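Local coordinates for catalase (Pseudomonas syringae, PDB 1M7S) that decomposes hydrogen peroxide into water and oxygen with a haem cofactor, protecting the cell from peroxide damage, at the interface of chains A and B. Sequence-based numbering; all coordinates share one arbitrary frame. Chains: chain A/B, Catalase.

Contact 1: the interface of chains A and B. Residues chain A 54, 97, 235, 238, 299; chain B 146, 150-152.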
ATOM      1  N   ARG A  54      -4.584  -4.796 -20.512  1.00  5.30           N
ATOM      2  CA  ARG A  54      -3.740  -5.148 -21.645  1.00  6.26           C
ATOM      3  C   ARG A  54      -3.620  -3.899 -22.573  1.00  7.51           C
ATOM      4  O   ARG A  54      -4.658  -3.548 -23.166  1.00  6.80           O
ATOM      5  CB  ARG A  54      -4.416  -6.286 -22.433  1.00  8.81           C
ATOM      6  CG  ARG A  54      -3.721  -6.738 -23.695  1.00 11.07           C
ATOM      7  CD  ARG A  54      -2.308  -7.207 -23.376  1.00 12.64           C
ATOM      8  NE  ARG A  54      -1.853  -8.317 -24.166  1.00 11.91           N
ATOM      9  CZ  ARG A  54      -0.667  -8.567 -24.670  1.00 11.49           C
ATOM     10  NH1 ARG A  54      -0.536  -9.717 -25.315  1.00 12.53           N
ATOM     11  NH2 ARG A  54       0.336  -7.701 -24.599  1.00 10.00           N
ATOM     12  N   HIS A  97      -0.853  -9.652 -20.913  0.50 15.43           N
ATOM     13  CA  HIS A  97      -0.425 -10.763 -21.720  0.50 15.44           C
ATOM     14  C   HIS A  97      -1.625 -11.607 -22.083  1.00 12.67           C
ATOM     15  O   HIS A  97      -1.311 -12.563 -22.784  1.00 11.43           O
ATOM     16  CB  HIS A  97       0.657 -11.557 -20.999  1.00 16.43           C
ATOM     17  CG  HIS A  97       1.902 -10.742 -20.789  1.00 19.88           C
ATOM     18  ND1 HIS A  97       2.826 -10.997 -19.802  1.00 19.23           N
ATOM     19  CD2 HIS A  97       2.390  -9.652 -21.459  1.00 21.09           C
ATOM     20  CE1 HIS A  97       3.797 -10.103 -19.878  1.00 21.14           C
ATOM     21  NE2 HIS A  97       3.577  -9.258 -20.861  1.00 19.11           N
ATOM     22  N   SER A 235       0.182 -11.190 -29.357  1.00  8.74           N
ATOM     23  CA  SER A 235       0.366  -9.735 -29.191  1.00  9.63           C
ATOM     24  C   SER A 235       0.327  -9.081 -30.582  1.00  9.51           C
ATOM     25  O   SER A 235       1.113  -8.171 -30.837  1.00 10.41           O
ATOM     26  CB  SER A 235       1.710  -9.368 -28.558  1.00 12.78           C
ATOM     27  OG  SER A 235       1.825  -9.839 -27.209  1.00 15.38           O
ATOM     28  N   THR A 238      -0.064  -5.143 -30.492  1.00  7.59           N
ATOM     29  CA  THR A 238       1.150  -4.411 -30.069  1.00  8.28           C
ATOM     30  C   THR A 238       2.224  -4.485 -31.160  1.00 12.85           C
ATOM     31  O   THR A 238       2.950  -3.507 -31.491  1.00 11.75           O
ATOM     32  CB  THR A 238       1.700  -4.964 -28.740  1.00  9.58           C
ATOM     33  OG1 THR A 238       0.760  -4.693 -27.671  1.00 11.52           O
ATOM     34  CG2 THR A 238       3.010  -4.286 -28.358  1.00  8.85           C
ATOM     35  N   PHE A 299       8.356   0.580 -21.022  1.00  6.90           N
ATOM     36  CA  PHE A 299       6.955   0.190 -20.944  1.00  6.93           C
ATOM     37  C   PHE A 299       6.337   0.475 -19.583  1.00  6.28           C
ATOM     38  O   PHE A 299       5.247   1.073 -19.454  1.00  6.38           O
ATOM     39  CB  PHE A 299       6.805  -1.310 -21.326  1.00  7.28           C
ATOM     40  CG  PHE A 299       5.345  -1.698 -21.442  1.00  7.52           C
ATOM     41  CD1 PHE A 299       4.694  -1.650 -22.657  1.00  8.58           C
ATOM     42  CD2 PHE A 299       4.637  -2.169 -20.338  1.00 11.95           C
ATOM     43  CE1 PHE A 299       3.361  -2.015 -22.803  1.00  9.33           C
ATOM     44  CE2 PHE A 299       3.322  -2.557 -20.454  1.00 11.34           C
ATOM     45  CZ  PHE A 299       2.673  -2.472 -21.684  1.00  8.42           C
TER
ATOM     46  N   PRO B 146       9.611 -10.312 -21.135  1.00  8.99           N
ATOM     47  CA  PRO B 146       9.503  -9.450 -22.316  1.00  9.32           C
ATOM     48  C   PRO B 146      10.419  -8.245 -22.187  1.00  7.42           C
ATOM     49  O   PRO B 146      10.831  -7.841 -21.087  1.00  8.50           O
ATOM     50  CB  PRO B 146       8.012  -8.994 -22.363  1.00 10.57           C
ATOM     51  CG  PRO B 146       7.386 -10.268 -21.753  1.00 10.58           C
ATOM     52  CD  PRO B 146       8.275 -10.546 -20.545  1.00 10.09           C
ATOM     53  N   THR B 150       9.306  -2.637 -24.697  1.00  9.91           N
ATOM     54  CA  THR B 150       8.112  -2.858 -25.512  1.00 10.57           C
ATOM     55  C   THR B 150       7.049  -3.804 -24.964  1.00  9.81           C
ATOM     56  O   THR B 150       5.977  -3.908 -25.588  1.00  8.33           O
ATOM     57  CB  THR B 150       8.491  -3.427 -26.898  1.00 12.75           C
ATOM     58  OG1 THR B 150       9.180  -4.689 -26.667  1.00 11.47           O
ATOM     59  CG2 THR B 150       9.365  -2.500 -27.744  1.00 13.16           C
ATOM     60  N   ASN B 151       7.377  -4.586 -23.975  1.00  9.88           N
ATOM     61  CA  ASN B 151       6.446  -5.644 -23.494  1.00 12.39           C
ATOM     62  C   ASN B 151       6.286  -6.707 -24.555  1.00 10.72           C
ATOM     63  O   ASN B 151       5.327  -7.480 -24.554  1.00 15.23           O
ATOM     64  CB  ASN B 151       5.066  -5.069 -23.133  1.00 13.29           C
ATOM     65  CG  ASN B 151       4.198  -5.973 -22.285  1.00 17.10           C
ATOM     66  OD1 ASN B 151       4.730  -6.651 -21.405  1.00 18.43           O
ATOM     67  ND2 ASN B 151       2.877  -5.996 -22.506  1.00 15.50           N
ATOM     68  N   LEU B 152       7.236  -6.921 -25.454  1.00 10.52           N
ATOM     69  CA  LEU B 152       7.226  -7.987 -26.427  1.00 10.55           C
ATOM     70  C   LEU B 152       8.388  -8.955 -26.170  1.00 10.64           C
ATOM     71  O   LEU B 152       9.403  -8.588 -25.589  1.00  8.29           O
ATOM     72  CB  LEU B 152       7.386  -7.363 -27.825  1.00 10.87           C
ATOM     73  CG  LEU B 152       6.129  -6.587 -28.288  1.00 11.78           C
ATOM     74  CD1 LEU B 152       6.543  -5.847 -29.578  1.00 12.12           C
ATOM     75  CD2 LEU B 152       4.926  -7.468 -28.558  1.00 11.36           C
TER
HETATM   76  O   HOH W   1       1.214  -4.839 -24.706  1.00 20.03           O
HETATM   77  O   HOH W   2       2.620  -8.007 -25.458  1.00 32.65           O
HETATM   78  O   HOH W   3       3.993  -9.856 -25.083  1.00 34.98           O
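The loop of chain B holding B:Asn151 meets chain A where the loops of A:Arg54, A:His97 and A:Ser235 gather beside helices 236-246 and 299-304, a subunit contact of the haem catalase tetramer. The amide of B:Asn151 lies between A:Phe299 and A:His97 and shows how one small side chain can serve a packing and a polar role at once. The backbone of B:Asn151 sets CB over the centre of one face of the A:Phe299 ring, a CH-pi contact 3.5 Å from A:Phe299 CD1, and CG anti to the backbone N (chi1 -164°) swings the amide to lie against that ring at 30°. OD1, the amide oxygen, takes a hydrogen bond of 2.9 Å from A:His97 NE2; the oxygen sits at the imidazole edge, in the ring plane, although the N-H reaches it tilted from the carbonyl plane. The amide nitrogen ND2 shares a water with the A:Thr238 hydroxyl. A:Ser235 OG and B:Asn151 O are joined through water, but the two modelled sites are too close together, so its exact position is doubtful. A:Arg54, bent at chi2 and chi3, stands behind: its NH1 donates to A:Ser235 OG at 3.0 Å, steadying that hydroxyl. Its guanidinium, turned 78° from the amide of B:Asn151, has A:His97 CA over the rim of one face. Beyond the waters, B:Leu152 places methyl CD2 against A:Thr238 CG2 and A:Ser235 CB, each at 3.7 Å.

Contact 2: the interface of chains A and B. Residues chain A 17-20, 22; chain B 323, 400-403.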
ATOM      1  N   ASN A  17      28.101 -14.371  -6.903  1.00  7.69           N
ATOM      2  CA  ASN A  17      28.033 -15.319  -5.807  1.00  9.73           C
ATOM      3  C   ASN A  17      27.544 -14.642  -4.533  1.00  8.59           C
ATOM      4  O   ASN A  17      27.997 -13.539  -4.180  1.00  9.24           O
ATOM      5  CB  ASN A  17      29.499 -15.804  -5.477  1.00  9.44           C
ATOM      6  CG  ASN A  17      30.059 -16.519  -6.686  1.00 10.54           C
ATOM      7  OD1 ASN A  17      29.563 -17.571  -7.087  1.00 12.13           O
ATOM      8  ND2 ASN A  17      31.051 -15.902  -7.313  1.00 12.40           N
ATOM      9  N   SER A  18      26.588 -15.271  -3.830  1.00  8.67           N
ATOM     10  CA  SER A  18      26.178 -14.739  -2.545  1.00  6.39           C
ATOM     11  C   SER A  18      27.307 -14.987  -1.529  1.00  8.21           C
ATOM     12  O   SER A  18      28.153 -15.882  -1.731  1.00  7.65           O
ATOM     13  CB  SER A  18      24.975 -15.565  -1.977  1.00 10.22           C
ATOM     14  OG  SER A  18      23.926 -15.465  -2.977  1.00 11.64           O
ATOM     15  N   GLN A  19      27.226 -14.262  -0.419  1.00  7.05           N
ATOM     16  CA  GLN A  19      28.270 -14.477   0.614  1.00  7.77           C
ATOM     17  C   GLN A  19      27.866 -15.686   1.435  1.00  8.38           C
ATOM     18  O   GLN A  19      26.736 -15.701   1.948  1.00 11.37           O
ATOM     19  CB  GLN A  19      28.426 -13.242   1.503  1.00 11.68           C
ATOM     20  CG  GLN A  19      29.655 -13.368   2.438  1.00 13.15           C
ATOM     21  CD  GLN A  19      29.811 -12.135   3.305  1.00 16.41           C
ATOM     22  OE1 GLN A  19      28.850 -11.447   3.637  1.00 17.17           O
ATOM     23  NE2 GLN A  19      31.037 -11.739   3.656  1.00 17.31           N
ATOM     24  N   THR A  20      28.722 -16.677   1.595  1.00  9.00           N
ATOM     25  CA  THR A  20      28.425 -17.894   2.351  1.00 10.94           C
ATOM     26  C   THR A  20      29.436 -18.172   3.462  1.00 10.93           C
ATOM     27  O   THR A  20      30.547 -17.638   3.444  1.00 11.15           O
ATOM     28  CB  THR A  20      28.320 -19.157   1.467  1.00 12.77           C
ATOM     29  OG1 THR A  20      29.562 -19.428   0.800  1.00 13.38           O
ATOM     30  CG2 THR A  20      27.245 -19.033   0.363  1.00 11.29           C
ATOM     31  N   GLY A  22      31.767 -20.375   4.483  1.00 11.09           N
ATOM     32  CA  GLY A  22      32.624 -21.392   3.914  1.00 10.97           C
ATOM     33  C   GLY A  22      32.053 -21.857   2.570  1.00 12.20           C
ATOM     34  O   GLY A  22      30.886 -21.626   2.206  1.00 12.14           O
TER
ATOM     35  N   ARG B 323      22.770 -22.948  -2.694  1.00  8.44           N
ATOM     36  CA  ARG B 323      22.748 -21.509  -2.732  1.00  6.87           C
ATOM     37  C   ARG B 323      21.554 -20.921  -3.473  1.00 10.99           C
ATOM     38  O   ARG B 323      21.257 -19.722  -3.253  1.00 13.59           O
ATOM     39  CB  ARG B 323      24.072 -20.969  -3.339  1.00  9.55           C
ATOM     40  CG  ARG B 323      25.267 -21.539  -2.557  1.00 10.19           C
ATOM     41  CD  ARG B 323      26.573 -20.983  -3.167  1.00 13.18           C
ATOM     42  NE  ARG B 323      27.723 -21.561  -2.459  1.00 14.02           N
ATOM     43  CZ  ARG B 323      28.969 -21.421  -2.874  1.00 14.60           C
ATOM     44  NH1 ARG B 323      29.234 -20.724  -3.994  1.00 13.46           N
ATOM     45  NH2 ARG B 323      29.961 -21.986  -2.172  1.00 14.96           N
ATOM     46  N   THR B 400      36.291 -19.786   5.421  1.00 15.53           N
ATOM     47  CA  THR B 400      36.021 -18.410   5.812  1.00 14.23           C
ATOM     48  C   THR B 400      34.715 -17.954   5.176  1.00 13.99           C
ATOM     49  O   THR B 400      34.188 -18.618   4.245  1.00 14.20           O
ATOM     50  CB  THR B 400      37.101 -17.447   5.292  1.00 16.28           C
ATOM     51  OG1 THR B 400      37.055 -17.390   3.850  1.00 16.91           O
ATOM     52  CG2 THR B 400      38.537 -17.885   5.608  1.00 16.78           C
ATOM     53  N   THR B 401      34.257 -16.788   5.629  1.00 13.18           N
ATOM     54  CA  THR B 401      33.096 -16.193   4.899  1.00 13.16           C
ATOM     55  C   THR B 401      33.650 -15.950   3.497  1.00 12.78           C
ATOM     56  O   THR B 401      34.840 -15.650   3.403  1.00 14.08           O
ATOM     57  CB  THR B 401      32.568 -14.921   5.550  1.00 12.20           C
ATOM     58  OG1 THR B 401      33.621 -13.954   5.749  1.00 13.61           O
ATOM     59  CG2 THR B 401      31.957 -15.283   6.876  1.00 11.27           C
ATOM     60  N   GLN B 402      32.879 -16.110   2.414  1.00 11.86           N
ATOM     61  CA  GLN B 402      33.467 -15.975   1.100  1.00 11.97           C
ATOM     62  C   GLN B 402      32.412 -15.685   0.026  1.00 11.86           C
ATOM     63  O   GLN B 402      31.213 -15.843   0.261  1.00 10.35           O
ATOM     64  CB  GLN B 402      34.182 -17.297   0.682  1.00 14.27           C
ATOM     65  CG  GLN B 402      33.210 -18.471   0.709  1.00 15.61           C
ATOM     66  CD  GLN B 402      33.553 -19.646  -0.171  1.00 18.93           C
ATOM     67  OE1 GLN B 402      32.877 -19.886  -1.194  1.00 21.34           O
ATOM     68  NE2 GLN B 402      34.570 -20.397   0.213  1.00 18.52           N
ATOM     69  N   GLN B 403      32.933 -15.232  -1.083  1.00 11.48           N
ATOM     70  CA  GLN B 403      32.130 -14.962  -2.299  1.00 11.49           C
ATOM     71  C   GLN B 403      32.833 -15.671  -3.453  1.00 12.11           C
ATOM     72  O   GLN B 403      33.702 -15.094  -4.137  1.00 12.50           O
ATOM     73  CB  GLN B 403      32.029 -13.467  -2.551  1.00 12.06           C
ATOM     74  CG  GLN B 403      31.234 -12.636  -1.538  1.00 15.35           C
ATOM     75  CD  GLN B 403      31.490 -11.151  -1.816  1.00 16.76           C
ATOM     76  OE1 GLN B 403      32.596 -10.656  -1.545  1.00 16.97           O
ATOM     77  NE2 GLN B 403      30.468 -10.476  -2.344  1.00 16.35           N
TER
HETATM   78  O   HOH W   4      27.788 -18.987  -5.873  1.00 13.92           O
HETATM   79  O   HOH W   5      30.208 -18.080  -1.798  1.00 17.46           O
HETATM   80  O   HOH W   6      27.720 -11.243  -2.615  1.00 19.91           O
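Strand 20-21 of chain A and strand 401-402 of chain B run antiparallel and form a beta bridge between A:Thr20 and B:Gln402. A:Thr20 N donates to B:Gln402 O at 2.9 Å, and B:Gln402 N returns a bond of 3.0 Å to A:Thr20 O. A weak bond from A:Gly22 N to B:Thr400 O extends the pairing. Such pairing needs no particular side chain, yet the side chains here reinforce it. The hydroxyl of A:Thr20 sits between its own backbone N and carbonyl carbon (chi1 62°), from where OG1 donates to A:Gly22 O at 2.9 Å, coming from above that carbonyl plane and tying the strand residue to the glycine two positions on. The same torsion puts methyl CG2 anti to the carbonyl carbon, against B:Arg323, whose side chain it crosses at about a right angle, with A:Thr20 CG2 3.8 Å from B:Arg323 NE. That arginine, at the start of helix 323-339, is extended from CG to NE; at its guanidinium edge a water lies in plane, 2.9 Å from NH1, and passes the contact on to the side-chain oxygen OD1 of A:Asn17. A second water joins A:Ser18 O and A:Thr20 OG1, lies at long range from both B:Gln402 O and the side-chain oxygen OE1 of B:Gln402, and sits over the rim of one guanidinium face. The amide of B:Gln402 reaches over A:Gly22, NE2 being 3.7 Å from the carbonyl carbon of that glycine. On another flank B:Gln403 rests CG against A:Gln19 CA at 4.1 Å, and its amide nitrogen NE2 meets a third water held by A:Asn17 O. The contact pins the N-terminal arm of one subunit to its neighbour, an arm exchange typical of catalase tetramers, which probably adds to the stability of the assembly.

The centres of contact 1 and contact 2 lie about 38 Å apart, and the two have no residue or secondary-structure element in common, yet both belong to one two-fold interface and each recurs with the chains exchanged. Contact 1 is near the catalytic core, its centre about 12 Å from the active-site residue A:His52, whereas the centre of contact 2 is about 44 Å from it. The pair suggests a division of labour: contact 1 may steady the surroundings of the haem pocket across the subunit boundary, while contact 2 secures a peripheral arm and widens the footprint holding the assembly together.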